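Local coordinates for aspartate semialdehyde dehydrogenase (Francisella tularensis subsp. tularensis, PDB 4WOJ), which probably catalyses the NADPH-dependent reductive dephosphorylation of L-aspartyl-4-phosphate to L-aspartate-semialdehyde, a step of lysine, methionine and threonine biosynthesis, as a homodimer, at residues F99-A104 with R363-I368; D112-L117 with K134-S139; A176-L181 with P271-H276; L181-S186 with K214-K219; T281-Q286 with L338-I343. All blocks are in the same frame, centred on the assembly; numbering follows the deposited sequence.

Contact 1: F99-A104 with R363-I368; sequences FWIDAA and RVLNII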
# COMPACT_ATOMS: atom_id res chain seq x y z
N PHE B 99 27.80 6.65 -26.94
CA PHE B 99 26.69 6.85 -26.01
C PHE B 99 26.38 5.62 -25.18
O PHE B 99 26.23 4.51 -25.69
CB PHE B 99 25.43 7.25 -26.75
CG PHE B 99 25.55 8.54 -27.50
CD1 PHE B 99 25.99 8.55 -28.81
CD2 PHE B 99 25.16 9.71 -26.91
CE1 PHE B 99 26.07 9.73 -29.53
CE2 PHE B 99 25.23 10.89 -27.61
CZ PHE B 99 25.68 10.91 -28.92
N TRP B 100 26.30 5.85 -23.89
CA TRP B 100 25.98 4.81 -22.93
C TRP B 100 24.60 5.15 -22.38
O TRP B 100 24.42 6.16 -21.68
CB TRP B 100 27.03 4.82 -21.81
CG TRP B 100 26.78 3.89 -20.71
CD1 TRP B 100 26.13 4.15 -19.57
CD2 TRP B 100 27.24 2.53 -20.62
NE1 TRP B 100 26.11 3.04 -18.76
CE2 TRP B 100 26.80 2.04 -19.38
CE3 TRP B 100 27.97 1.69 -21.46
CZ2 TRP B 100 27.06 0.72 -18.96
CZ3 TRP B 100 28.25 0.39 -21.04
CH2 TRP B 100 27.78 -0.09 -19.81
N ILE B 101 23.63 4.32 -22.74
CA ILE B 101 22.27 4.45 -22.23
C ILE B 101 22.13 3.33 -21.20
O ILE B 101 22.40 2.18 -21.49
CB ILE B 101 21.22 4.34 -23.35
CG1 ILE B 101 21.37 5.49 -24.34
CG2 ILE B 101 19.82 4.38 -22.79
CD1 ILE B 101 20.84 5.19 -25.72
N ASP B 102 21.70 3.67 -19.99
CA ASP B 102 21.69 2.70 -18.90
C ASP B 102 20.46 2.78 -18.03
O ASP B 102 20.00 3.89 -17.68
CB ASP B 102 22.89 3.00 -18.01
CG ASP B 102 23.29 1.81 -17.12
OD1 ASP B 102 22.46 0.85 -16.94
OD2 ASP B 102 24.43 1.87 -16.59
N ALA B 103 19.97 1.61 -17.61
CA ALA B 103 18.87 1.49 -16.62
C ALA B 103 19.32 1.58 -15.16
O ALA B 103 18.62 2.16 -14.30
CB ALA B 103 18.08 0.21 -16.81
N ALA B 104 20.50 1.04 -14.88
CA ALA B 104 21.00 0.98 -13.52
C ALA B 104 21.21 2.39 -12.99
O ALA B 104 21.26 3.35 -13.74
CB ALA B 104 22.29 0.18 -13.47
N ARG B 363 13.18 5.39 -25.88
CA ARG B 363 12.87 6.68 -26.47
C ARG B 363 14.09 7.62 -26.60
O ARG B 363 14.19 8.42 -27.51
CB ARG B 363 11.72 7.35 -25.68
CG ARG B 363 10.37 6.63 -25.86
CD ARG B 363 9.30 7.24 -24.95
NE ARG B 363 9.13 8.64 -25.31
CZ ARG B 363 8.22 9.11 -26.15
NH1 ARG B 363 7.31 8.32 -26.74
NH2 ARG B 363 8.19 10.40 -26.39
N VAL B 364 15.03 7.51 -25.68
CA VAL B 364 16.23 8.33 -25.76
C VAL B 364 17.18 7.78 -26.82
O VAL B 364 17.84 8.54 -27.53
CB VAL B 364 16.90 8.51 -24.40
CG1 VAL B 364 17.63 7.27 -23.92
CG2 VAL B 364 17.83 9.74 -24.45
N LEU B 365 17.20 6.46 -26.96
CA LEU B 365 17.89 5.84 -28.09
C LEU B 365 17.49 6.48 -29.40
O LEU B 365 18.34 6.81 -30.22
CB LEU B 365 17.58 4.35 -28.15
CG LEU B 365 18.17 3.59 -29.33
CD1 LEU B 365 19.69 3.68 -29.36
CD2 LEU B 365 17.72 2.13 -29.33
N ASN B 366 16.18 6.67 -29.57
CA ASN B 366 15.63 7.30 -30.77
C ASN B 366 16.04 8.72 -31.00
O ASN B 366 16.19 9.14 -32.15
CB ASN B 366 14.12 7.23 -30.76
CG ASN B 366 13.61 5.85 -31.12
OD1 ASN B 366 14.31 5.06 -31.71
ND2 ASN B 366 12.39 5.56 -30.72
N ILE B 367 16.19 9.47 -29.92
CA ILE B 367 16.64 10.85 -29.97
C ILE B 367 18.11 10.90 -30.38
O ILE B 367 18.50 11.69 -31.20
CB ILE B 367 16.42 11.54 -28.62
CG1 ILE B 367 14.91 11.67 -28.34
CG2 ILE B 367 17.03 12.94 -28.59
CD1 ILE B 367 14.58 11.96 -26.89
N ILE B 368 18.90 10.00 -29.83
CA ILE B 368 20.29 9.88 -30.22
C ILE B 368 20.47 9.38 -31.68
O ILE B 368 21.31 9.88 -32.40
CB ILE B 368 21.02 8.98 -29.22
CG1 ILE B 368 21.11 9.73 -27.88
CG2 ILE B 368 22.41 8.61 -29.72
CD1 ILE B 368 21.20 8.86 -26.65

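Contact 2: D112-L117 with K134-S139; sequences DSTLVL and KDFIGS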
# COMPACT_ATOMS: atom_id res chain seq x y z
N ASP B 112 28.18 14.67 -15.43
CA ASP B 112 28.24 14.26 -16.85
C ASP B 112 26.98 13.52 -17.32
O ASP B 112 26.66 13.58 -18.50
CB ASP B 112 29.49 13.42 -17.10
CG ASP B 112 30.78 14.24 -16.95
OD1 ASP B 112 30.73 15.49 -17.14
OD2 ASP B 112 31.83 13.64 -16.62
N SER B 113 26.30 12.84 -16.41
CA SER B 113 25.08 12.09 -16.74
C SER B 113 23.87 13.01 -16.93
O SER B 113 23.77 14.08 -16.31
CB SER B 113 24.76 11.04 -15.66
OG SER B 113 25.69 9.95 -15.63
N THR B 114 22.98 12.60 -17.82
CA THR B 114 21.65 13.20 -17.99
C THR B 114 20.61 12.11 -17.70
O THR B 114 20.73 10.97 -18.18
CB THR B 114 21.44 13.75 -19.40
OG1 THR B 114 22.54 14.62 -19.74
CG2 THR B 114 20.15 14.54 -19.49
N LEU B 115 19.66 12.44 -16.82
CA LEU B 115 18.58 11.51 -16.48
C LEU B 115 17.55 11.66 -17.58
O LEU B 115 17.24 12.81 -17.95
CB LEU B 115 17.93 11.83 -15.13
CG LEU B 115 18.67 11.34 -13.88
CD1 LEU B 115 18.06 11.89 -12.60
CD2 LEU B 115 18.66 9.83 -13.82
N VAL B 116 17.04 10.54 -18.12
CA VAL B 116 16.11 10.63 -19.24
C VAL B 116 14.64 10.35 -18.90
O VAL B 116 14.27 9.29 -18.39
CB VAL B 116 16.51 9.73 -20.46
CG1 VAL B 116 17.87 10.14 -20.99
CG2 VAL B 116 16.52 8.26 -20.10
N LEU B 117 13.79 11.32 -19.23
CA LEU B 117 12.35 11.14 -19.20
C LEU B 117 11.77 12.20 -20.13
O LEU B 117 11.33 13.29 -19.71
CB LEU B 117 11.81 11.25 -17.78
CG LEU B 117 10.33 10.93 -17.56
CD1 LEU B 117 10.02 9.50 -17.88
CD2 LEU B 117 9.96 11.23 -16.12
N LYS B 134 27.59 12.12 -23.27
CA LYS B 134 27.44 10.76 -23.77
C LYS B 134 26.72 9.78 -22.84
O LYS B 134 26.52 8.59 -23.21
CB LYS B 134 28.82 10.18 -24.13
CG LYS B 134 29.72 11.09 -24.93
CD LYS B 134 29.31 11.16 -26.39
CE LYS B 134 29.70 12.50 -27.02
NZ LYS B 134 28.90 12.81 -28.23
N ASP B 135 26.37 10.21 -21.63
CA ASP B 135 25.77 9.29 -20.64
C ASP B 135 24.33 9.65 -20.28
O ASP B 135 24.04 10.70 -19.70
CB ASP B 135 26.60 9.25 -19.35
CG ASP B 135 27.91 8.49 -19.52
OD1 ASP B 135 27.94 7.49 -20.31
OD2 ASP B 135 28.91 8.85 -18.85
N PHE B 136 23.44 8.72 -20.61
CA PHE B 136 22.00 8.94 -20.49
C PHE B 136 21.37 7.80 -19.73
O PHE B 136 21.32 6.66 -20.20
CB PHE B 136 21.40 9.10 -21.88
CG PHE B 136 21.90 10.32 -22.61
CD1 PHE B 136 23.12 10.29 -23.26
CD2 PHE B 136 21.21 11.50 -22.59
CE1 PHE B 136 23.62 11.39 -23.90
CE2 PHE B 136 21.69 12.63 -23.23
CZ PHE B 136 22.91 12.57 -23.88
N ILE B 137 20.88 8.13 -18.54
CA ILE B 137 20.49 7.14 -17.55
C ILE B 137 19.00 7.26 -17.20
O ILE B 137 18.48 8.36 -17.01
CB ILE B 137 21.28 7.30 -16.26
CG1 ILE B 137 22.73 7.70 -16.53
CG2 ILE B 137 21.24 6.01 -15.48
CD1 ILE B 137 23.52 6.72 -17.37
N GLY B 138 18.33 6.11 -17.15
CA GLY B 138 16.91 6.05 -16.78
C GLY B 138 16.81 6.28 -15.29
O GLY B 138 17.70 5.85 -14.53
N SER B 139 15.75 6.98 -14.87
CA SER B 139 15.57 7.29 -13.44
C SER B 139 14.91 6.13 -12.77
O SER B 139 14.53 5.15 -13.42
CB SER B 139 14.75 8.56 -13.22
OG SER B 139 13.43 8.43 -13.75
O HOH W 1 28.71 10.36 -16.05

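Contact 3: A176-L181 with P271-H276; sequences AAMQEL and PSLRSH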
# COMPACT_ATOMS: atom_id res chain seq x y z
N ALA B 176 13.87 -13.37 -10.32
CA ALA B 176 13.90 -14.45 -9.32
C ALA B 176 13.05 -14.05 -8.10
O ALA B 176 12.38 -14.89 -7.48
CB ALA B 176 15.33 -14.82 -8.92
N ALA B 177 13.07 -12.76 -7.76
CA ALA B 177 12.23 -12.26 -6.65
C ALA B 177 10.74 -12.52 -6.95
O ALA B 177 9.99 -12.94 -6.08
CB ALA B 177 12.46 -10.79 -6.42
N MET B 178 10.35 -12.29 -8.20
CA MET B 178 8.98 -12.51 -8.66
C MET B 178 8.62 -13.96 -8.61
O MET B 178 7.55 -14.35 -8.15
CB MET B 178 8.81 -12.02 -10.09
CG MET B 178 7.36 -11.94 -10.54
SD MET B 178 7.34 -10.96 -12.05
CE MET B 178 5.66 -10.48 -12.32
N GLN B 179 9.53 -14.77 -9.12
CA GLN B 179 9.37 -16.21 -9.06
C GLN B 179 9.19 -16.63 -7.61
O GLN B 179 8.29 -17.39 -7.29
CB GLN B 179 10.59 -16.90 -9.66
CG GLN B 179 10.47 -17.12 -11.15
CD GLN B 179 11.81 -17.25 -11.85
OE1 GLN B 179 12.86 -17.42 -11.23
NE2 GLN B 179 11.78 -17.16 -13.17
N GLU B 180 10.05 -16.12 -6.75
CA GLU B 180 9.90 -16.39 -5.30
C GLU B 180 8.48 -16.06 -4.82
O GLU B 180 7.81 -16.89 -4.21
CB GLU B 180 10.98 -15.66 -4.46
CG GLU B 180 11.32 -16.43 -3.20
CD GLU B 180 12.28 -15.72 -2.27
OE1 GLU B 180 11.87 -14.70 -1.69
OE2 GLU B 180 13.44 -16.19 -2.08
N LEU B 181 8.00 -14.85 -5.14
CA LEU B 181 6.70 -14.40 -4.66
C LEU B 181 5.64 -15.38 -5.14
O LEU B 181 4.74 -15.78 -4.35
CB LEU B 181 6.37 -12.96 -5.11
CG LEU B 181 4.88 -12.56 -5.01
CD1 LEU B 181 4.32 -12.63 -3.61
CD2 LEU B 181 4.65 -11.17 -5.56
N PRO B 271 2.44 -7.31 -2.63
CA PRO B 271 2.36 -8.49 -3.45
C PRO B 271 1.68 -8.23 -4.78
O PRO B 271 0.69 -8.90 -5.11
CB PRO B 271 1.52 -9.48 -2.60
CG PRO B 271 1.34 -8.83 -1.27
CD PRO B 271 1.50 -7.38 -1.50
N SER B 272 2.21 -7.26 -5.52
CA SER B 272 1.85 -7.03 -6.89
C SER B 272 2.98 -7.52 -7.77
O SER B 272 4.10 -7.67 -7.33
CB SER B 272 1.65 -5.53 -7.14
OG SER B 272 0.47 -5.09 -6.52
N LEU B 273 2.69 -7.72 -9.03
CA LEU B 273 3.67 -8.24 -9.93
C LEU B 273 4.44 -7.20 -10.77
O LEU B 273 5.66 -7.27 -10.77
CB LEU B 273 3.04 -9.31 -10.78
CG LEU B 273 2.60 -10.58 -10.01
CD1 LEU B 273 1.76 -11.50 -10.90
CD2 LEU B 273 3.75 -11.38 -9.40
N ARG B 274 3.79 -6.29 -11.50
CA ARG B 274 4.55 -5.35 -12.35
C ARG B 274 4.10 -3.91 -12.39
O ARG B 274 4.75 -3.09 -13.03
CB ARG B 274 4.71 -5.86 -13.78
CG ARG B 274 3.51 -6.55 -14.38
CD ARG B 274 3.75 -6.87 -15.84
NE ARG B 274 4.24 -5.77 -16.65
CZ ARG B 274 4.70 -5.90 -17.89
NH1 ARG B 274 4.75 -7.11 -18.48
NH2 ARG B 274 5.12 -4.82 -18.57
N SER B 275 3.07 -3.56 -11.64
CA SER B 275 2.63 -2.21 -11.60
C SER B 275 2.87 -1.52 -10.24
O SER B 275 2.54 -2.09 -9.20
CB SER B 275 1.18 -2.15 -11.97
OG SER B 275 1.07 -2.12 -13.37
N HIS B 276 3.51 -0.34 -10.26
CA HIS B 276 3.71 0.43 -9.02
C HIS B 276 2.55 1.34 -8.84
O HIS B 276 2.14 1.98 -9.79
CB HIS B 276 4.98 1.25 -9.03
CG HIS B 276 6.22 0.41 -8.93
ND1 HIS B 276 6.19 -0.94 -8.67
CD2 HIS B 276 7.53 0.73 -9.05
CE1 HIS B 276 7.42 -1.41 -8.64
NE2 HIS B 276 8.25 -0.42 -8.88

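Contact 4: L181-S186 with K214-K219; sequences LLQQTS and KIPQQK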
# COMPACT_ATOMS: atom_id res chain seq x y z
N LEU B 181 8.00 -14.85 -5.14
CA LEU B 181 6.70 -14.40 -4.66
C LEU B 181 5.64 -15.38 -5.14
O LEU B 181 4.74 -15.78 -4.35
CB LEU B 181 6.37 -12.96 -5.11
CG LEU B 181 4.88 -12.56 -5.01
CD1 LEU B 181 4.32 -12.63 -3.61
CD2 LEU B 181 4.65 -11.17 -5.56
N LEU B 182 5.70 -15.71 -6.42
CA LEU B 182 4.71 -16.67 -7.00
C LEU B 182 4.78 -17.98 -6.26
O LEU B 182 3.78 -18.57 -5.95
CB LEU B 182 4.92 -16.90 -8.48
CG LEU B 182 4.67 -15.71 -9.40
CD1 LEU B 182 5.19 -15.99 -10.80
CD2 LEU B 182 3.20 -15.34 -9.42
N GLN B 183 5.98 -18.39 -5.92
CA GLN B 183 6.16 -19.67 -5.25
C GLN B 183 5.70 -19.68 -3.79
O GLN B 183 5.01 -20.59 -3.34
CB GLN B 183 7.61 -20.08 -5.39
CG GLN B 183 8.04 -21.12 -4.41
CD GLN B 183 9.09 -21.98 -5.02
OE1 GLN B 183 10.17 -21.51 -5.35
NE2 GLN B 183 8.75 -23.27 -5.23
N GLN B 184 6.11 -18.67 -3.03
CA GLN B 184 5.57 -18.51 -1.67
C GLN B 184 4.06 -18.70 -1.70
O GLN B 184 3.51 -19.49 -0.97
CB GLN B 184 5.88 -17.13 -1.11
CG GLN B 184 7.35 -16.90 -0.84
CD GLN B 184 7.68 -15.41 -0.66
OE1 GLN B 184 6.76 -14.57 -0.67
NE2 GLN B 184 8.99 -15.08 -0.53
N THR B 185 3.41 -17.98 -2.60
CA THR B 185 1.94 -17.98 -2.70
C THR B 185 1.38 -19.35 -3.09
O THR B 185 0.29 -19.75 -2.66
CB THR B 185 1.52 -16.95 -3.76
OG1 THR B 185 2.31 -15.77 -3.60
CG2 THR B 185 0.07 -16.60 -3.65
N SER B 186 2.13 -20.05 -3.92
CA SER B 186 1.75 -21.39 -4.36
C SER B 186 1.75 -22.35 -3.21
O SER B 186 0.75 -23.02 -2.95
CB SER B 186 2.70 -21.89 -5.45
OG SER B 186 2.54 -23.30 -5.61
N LYS B 214 10.63 -23.92 4.82
CA LYS B 214 9.42 -24.43 4.15
C LYS B 214 9.01 -23.49 3.03
O LYS B 214 8.58 -23.91 1.96
CB LYS B 214 8.27 -24.51 5.14
CG LYS B 214 8.51 -25.43 6.33
CD LYS B 214 8.03 -26.86 6.06
CE LYS B 214 7.98 -27.68 7.34
NZ LYS B 214 6.64 -28.31 7.49
N ILE B 215 9.15 -22.21 3.31
CA ILE B 215 8.75 -21.15 2.41
C ILE B 215 9.95 -20.31 2.07
O ILE B 215 10.42 -19.55 2.93
CB ILE B 215 7.75 -20.21 3.12
CG1 ILE B 215 6.47 -20.97 3.49
CG2 ILE B 215 7.46 -19.01 2.23
CD1 ILE B 215 5.86 -21.77 2.35
N PRO B 216 10.42 -20.39 0.83
CA PRO B 216 11.62 -19.69 0.46
C PRO B 216 11.45 -18.18 0.51
O PRO B 216 10.51 -17.65 -0.07
CB PRO B 216 11.84 -20.12 -0.99
CG PRO B 216 10.47 -20.33 -1.49
CD PRO B 216 9.72 -20.93 -0.35
N GLN B 217 12.36 -17.50 1.18
CA GLN B 217 12.23 -16.08 1.42
C GLN B 217 13.55 -15.34 1.43
O GLN B 217 13.63 -14.23 1.94
CB GLN B 217 11.51 -15.85 2.74
CG GLN B 217 11.95 -16.76 3.87
CD GLN B 217 10.94 -16.76 5.01
OE1 GLN B 217 11.01 -15.90 5.89
NE2 GLN B 217 9.99 -17.71 4.98
N GLN B 218 14.59 -15.93 0.88
CA GLN B 218 15.89 -15.26 0.89
C GLN B 218 15.89 -14.05 -0.03
O GLN B 218 16.48 -13.01 0.30
CB GLN B 218 17.02 -16.20 0.47
CG GLN B 218 17.24 -17.46 1.32
CD GLN B 218 16.78 -17.33 2.77
OE1 GLN B 218 15.83 -18.01 3.22
NE2 GLN B 218 17.46 -16.47 3.52
N LYS B 219 15.23 -14.19 -1.18
CA LYS B 219 15.18 -13.12 -2.17
C LYS B 219 14.38 -11.92 -1.70
O LYS B 219 14.74 -10.80 -1.98
CB LYS B 219 14.59 -13.63 -3.49
CG LYS B 219 15.28 -14.85 -4.08
CD LYS B 219 16.64 -14.50 -4.66
CE LYS B 219 17.47 -15.75 -4.92
NZ LYS B 219 16.66 -16.86 -5.52

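Contact 5: T281-Q286 with L338-I343; sequences TVKLRQ and LLADDI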
# COMPACT_ATOMS: atom_id res chain seq x y z
N THR B 281 0.17 13.01 -2.10
CA THR B 281 -0.39 14.20 -1.46
C THR B 281 0.49 15.34 -1.89
O THR B 281 1.68 15.38 -1.59
CB THR B 281 -0.44 14.03 0.06
OG1 THR B 281 -1.20 12.84 0.37
CG2 THR B 281 -1.09 15.22 0.72
N VAL B 282 -0.09 16.24 -2.66
CA VAL B 282 0.69 17.25 -3.38
C VAL B 282 0.29 18.62 -2.88
O VAL B 282 -0.92 18.95 -2.87
CB VAL B 282 0.44 17.21 -4.89
CG1 VAL B 282 1.38 18.16 -5.59
CG2 VAL B 282 0.65 15.80 -5.44
N LYS B 283 1.29 19.41 -2.45
CA LYS B 283 1.05 20.79 -2.04
C LYS B 283 1.38 21.66 -3.24
O LYS B 283 2.44 21.52 -3.83
CB LYS B 283 1.92 21.19 -0.87
CG LYS B 283 1.64 22.60 -0.39
CD LYS B 283 2.55 22.97 0.76
CE LYS B 283 2.01 24.16 1.52
NZ LYS B 283 0.88 23.75 2.40
N LEU B 284 0.44 22.53 -3.60
CA LEU B 284 0.60 23.41 -4.76
C LEU B 284 1.20 24.76 -4.39
O LEU B 284 1.18 25.16 -3.24
CB LEU B 284 -0.76 23.61 -5.45
CG LEU B 284 -1.36 22.35 -6.12
CD1 LEU B 284 -2.73 22.65 -6.66
CD2 LEU B 284 -0.48 21.81 -7.23
N ARG B 285 1.73 25.47 -5.36
CA ARG B 285 2.21 26.83 -5.11
C ARG B 285 1.07 27.85 -5.09
O ARG B 285 1.24 28.95 -4.61
CB ARG B 285 3.23 27.28 -6.16
CG ARG B 285 4.48 26.45 -6.21
CD ARG B 285 5.59 27.20 -6.91
NE ARG B 285 6.61 26.29 -7.44
CZ ARG B 285 7.54 25.69 -6.70
NH1 ARG B 285 7.59 25.88 -5.38
NH2 ARG B 285 8.43 24.90 -7.29
N GLN B 286 -0.07 27.47 -5.65
CA GLN B 286 -1.24 28.32 -5.78
C GLN B 286 -2.45 27.47 -5.52
O GLN B 286 -2.48 26.30 -5.89
CB GLN B 286 -1.42 28.76 -7.22
CG GLN B 286 -0.55 29.91 -7.70
CD GLN B 286 -0.42 29.91 -9.22
OE1 GLN B 286 -1.32 29.45 -9.93
NE2 GLN B 286 0.70 30.42 -9.72
N LEU B 338 -8.45 18.21 3.28
CA LEU B 338 -8.75 18.85 4.53
C LEU B 338 -7.52 19.45 5.20
O LEU B 338 -7.63 20.16 6.18
CB LEU B 338 -9.32 17.81 5.47
CG LEU B 338 -10.67 17.25 5.07
CD1 LEU B 338 -11.07 16.10 6.02
CD2 LEU B 338 -11.71 18.36 5.05
N LEU B 339 -6.35 19.09 4.73
CA LEU B 339 -5.12 19.46 5.39
C LEU B 339 -4.81 20.91 5.17
O LEU B 339 -4.36 21.59 6.07
CB LEU B 339 -3.95 18.64 4.83
CG LEU B 339 -4.09 17.14 4.95
CD1 LEU B 339 -2.87 16.42 4.33
CD2 LEU B 339 -4.30 16.78 6.40
N ALA B 340 -5.03 21.37 3.95
CA ALA B 340 -4.76 22.75 3.58
C ALA B 340 -5.49 23.08 2.29
O ALA B 340 -5.72 22.22 1.46
CB ALA B 340 -3.28 22.97 3.41
N ASP B 341 -5.87 24.34 2.13
CA ASP B 341 -6.56 24.80 0.91
C ASP B 341 -5.74 24.59 -0.37
O ASP B 341 -6.30 24.60 -1.45
CB ASP B 341 -7.00 26.27 1.04
CG ASP B 341 -5.85 27.20 1.46
OD1 ASP B 341 -4.95 26.75 2.21
OD2 ASP B 341 -5.86 28.39 1.05
N ASP B 342 -4.42 24.43 -0.24
CA ASP B 342 -3.54 24.21 -1.40
C ASP B 342 -3.06 22.75 -1.63
O ASP B 342 -2.25 22.49 -2.48
CB ASP B 342 -2.35 25.18 -1.36
CG ASP B 342 -1.60 25.16 -0.03
OD1 ASP B 342 -1.85 24.25 0.77
OD2 ASP B 342 -0.74 26.07 0.20
N ILE B 343 -3.57 21.81 -0.85
CA ILE B 343 -3.11 20.43 -0.97
C ILE B 343 -4.18 19.63 -1.66
O ILE B 343 -5.33 19.80 -1.37
CB ILE B 343 -2.78 19.81 0.41
CG1 ILE B 343 -1.59 20.57 1.02
CG2 ILE B 343 -2.51 18.32 0.27
CD1 ILE B 343 -1.26 20.16 2.43
O HOH W 2 1.36 27.02 -1.04

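Contact 1: F99-A104 with R363-I368
In the Rossmann-type NAD-binding domain, Phe-99 and Ile-101 of the parallel-sheet strand 99-102 pack against Val-364, Leu-365 and Ile-368 of the C-terminal helix 354-369. The two short axes run nearly antiparallel, at 165°, and come within 9.9 Å of each other, a spacing bridged by the side chains of both elements. Phe-99 supplies a ring face: Ile-368 CG2 sits over its centre, 3.7 Å from the centroid of the Phe-99 ring and only 11° off the ring normal, a CH-pi contact over the ring face. The CG2 methyl is placed by one branch of Ile-368, while the other ends in CD1 and meets Ile-101 tip to tip, with CD1 of Ile-101 and CD1 of Ile-368 3.8 Å apart. Ile-101 is itself divided. Its CG1 lies anti to the carbonyl carbon (chi1 -64°) and its CG2 anti to the backbone N, and CG2 of Ile-101 touches CG1 of Val-364 at 3.8 Å. Ile-101 CD1 also rests on the helix backbone, 3.8 Å from Leu-365 CA. No hydrogen bond crosses the contact, so burial of hydrocarbon holds it. Ile-74 of strand 74-77 and Ile-129 of helix 118-130 also touch Ile-368. Although it comes from the far end of the chain, helix 354-369 thus covers this sheet as helices do in the layered alpha/beta architecture of a Rossmann domain.

Contact 2: D112-L117 with K134-S139
Three backbone hydrogen bonds join Thr-114 and Val-116 to the strand 135-138 in parallel register. Thr-114 N donates to Asp-135 O at 2.9 Å, Ile-137 N donates to Thr-114 O at 2.9 Å, and Val-116 N donates to Ile-137 O at 2.8 Å; Ile-137 is therefore gripped through both its N and its O. The short axes diverge by 37°. CA-H...O contacts supplement these bonds, the shortest from Leu-115 CA to Ile-137 O at 3.2 Å.

Side-chain contact differs on the two faces. With Thr-114 and Val-116 lies Phe-136: Val-116 CG1 meets the ring edge in its plane and stands 3.8 Å from Phe-136 CB, the side chains crossing at about a right angle. On the other face Ile-137 CG1 lies 3.8 Å from Ser-113 OG, and Leu-115 CD2 reaches Ser-139 CA at 4.0 Å.

Polar bridging is by water, which donates to Ser-113 OG and to Asp-135 OD2. The stronger partners are Leu-107 O for Ser-113 and Arg-92 for Asp-135, the latter in a salt bridge. Helix 118-130 links the two strands, making a beta-alpha-beta crossover at the edge of the Rossmann-type sheet.

Contact 3: A176-L181 with P271-H276
Met-178 lays its terminal methyl over the base of the Leu-273 side chain, CE of Met-178 standing 3.3 Å from CB of Leu-273, a tight approach. CE of Met-178 is also 3.6 Å from Leu-273 CD2 and 3.6 Å from Leu-273 O, so the methyl touches CB, CD2 and O of the same residue. The geometry follows from an extended chain: Met-178 CG is anti to the backbone N (chi1 -168°) and chi2 and chi3 are likewise close to anti, which carries CE out from helix 175-191 to the loop before strand 275-284. Helix and loop both belong to the dimerisation domain, and Glu-202 of the second subunit packs on Met-178. The two side chains cross at about a right angle, and Met-178 CG adds a second touch, 3.8 Å from Leu-273 CD2. One helical turn on, Leu-181 uses its CD2 branch against the same leucine, with CD2 of Leu-181 and CD2 of Leu-273 3.9 Å apart. CD2 of Leu-181 also reaches Pro-271 CA at 4.1 Å, while Leu-181 CD1 lies 4.3 Å from Pro-271 CB. Ile-170 touches both Met-178 and Leu-181. The loop leads into strand 275-284, which carries the predicted proton acceptor His-276. All five touching residues are buried, and the chemistry is van der Waals and mostly aliphatic, which implies that no directional bond joins these two segments.

Contact 4: L181-S186 with K214-K219
Gln-184 and Ile-215 mark the nearest backbone approach, their CA atoms 5.8 Å apart, where the helical segment 181-186 meets the irregular segment 214-219. Gln-184 carries the contact. Its CG, anti to the carbonyl carbon (chi1 -68°), packs 3.7 Å from Ile-215 CG2, the side chains crossing at about a right angle. Beyond CG the chain is extended, and NE2 of Gln-184 reaches Pro-216 O at 3.0 Å. The bond has an N-H...O angle of 156°; the donor lies in the carbonyl plane and the acceptor near the amide plane. Both segments belong to the dimerisation domain of the family, where helix 175-191 receives the loop that follows helix 198-209. The amide of Gln-184 is also held by Thr-220 OG1, a further acceptor for NE2, and by Leu-224 N, a donor to OE1. One residue earlier, Gln-183 CG touches Pro-216 CG at 3.9 Å. Within the loop, Gln-217 NE2 donates to Ile-215 O at 2.8 Å, with the acceptor in its amide plane.

Contact 5: T281-Q286 with L338-I343
Asp-342, Ile-343 and Lys-283 bury the most surface where strand 275-284 pairs with the start of strand 343-351, adjacent antiparallel strands of the dimerisation-domain sheet. Lys-283 and Ile-343 form a non-hydrogen-bonded antiparallel pair, with CA atoms 4.3 Å apart. On their shared face Ile-343 CG1 lies 4.0 Å from Lys-283 CB, and Ile-343 CG2 presses against Thr-281 CG2 at 3.4 Å. Asp-342 works through backbone and side chain alike: its O accepts from Leu-284 N at 2.9 Å, with an N-H...O angle of 164°. It stands in the type I turn from Ala-340 to Ile-343, closed by a bond from Ile-343 N to Ala-340 O, and this turn delivers the chain into the strand. Across the pair, Lys-283 CG is anti to the backbone N (chi1 -177°), and the chain stays extended until it bends at chi4, which places NZ. The result is a salt bridge in which Lys-283 NZ meets Asp-342 OD1 at 3.2 Å, on the syn side and 28° out of the carboxylate plane.

How the contacts relate
Contacts 1 and 2 meet on one sheet, their centres 8 Å apart: strands 99-102 and 135-138 are neighbours, and Trp-100 N lies 2.8 Å from Lys-134 O. Contacts 3 and 4 form a second group, centres 11 Å apart, sharing Leu-181 and helix 175-191; Glu-180 OE2 reaches Lys-219 N at 2.8 Å. Contact 5 stands off, its centre 34 Å from that of contact 3, yet both use strand 275-284. Contacts 3, 4 and 5 all touch the second subunit. Contacts 2 and 3, nearest atoms about 9 Å apart, lie by the predicted catalytic residues: the side chain of Ser-139 in contact 2 is about 7 Å from that of Cys-141, which His-276, in contact 3, touches.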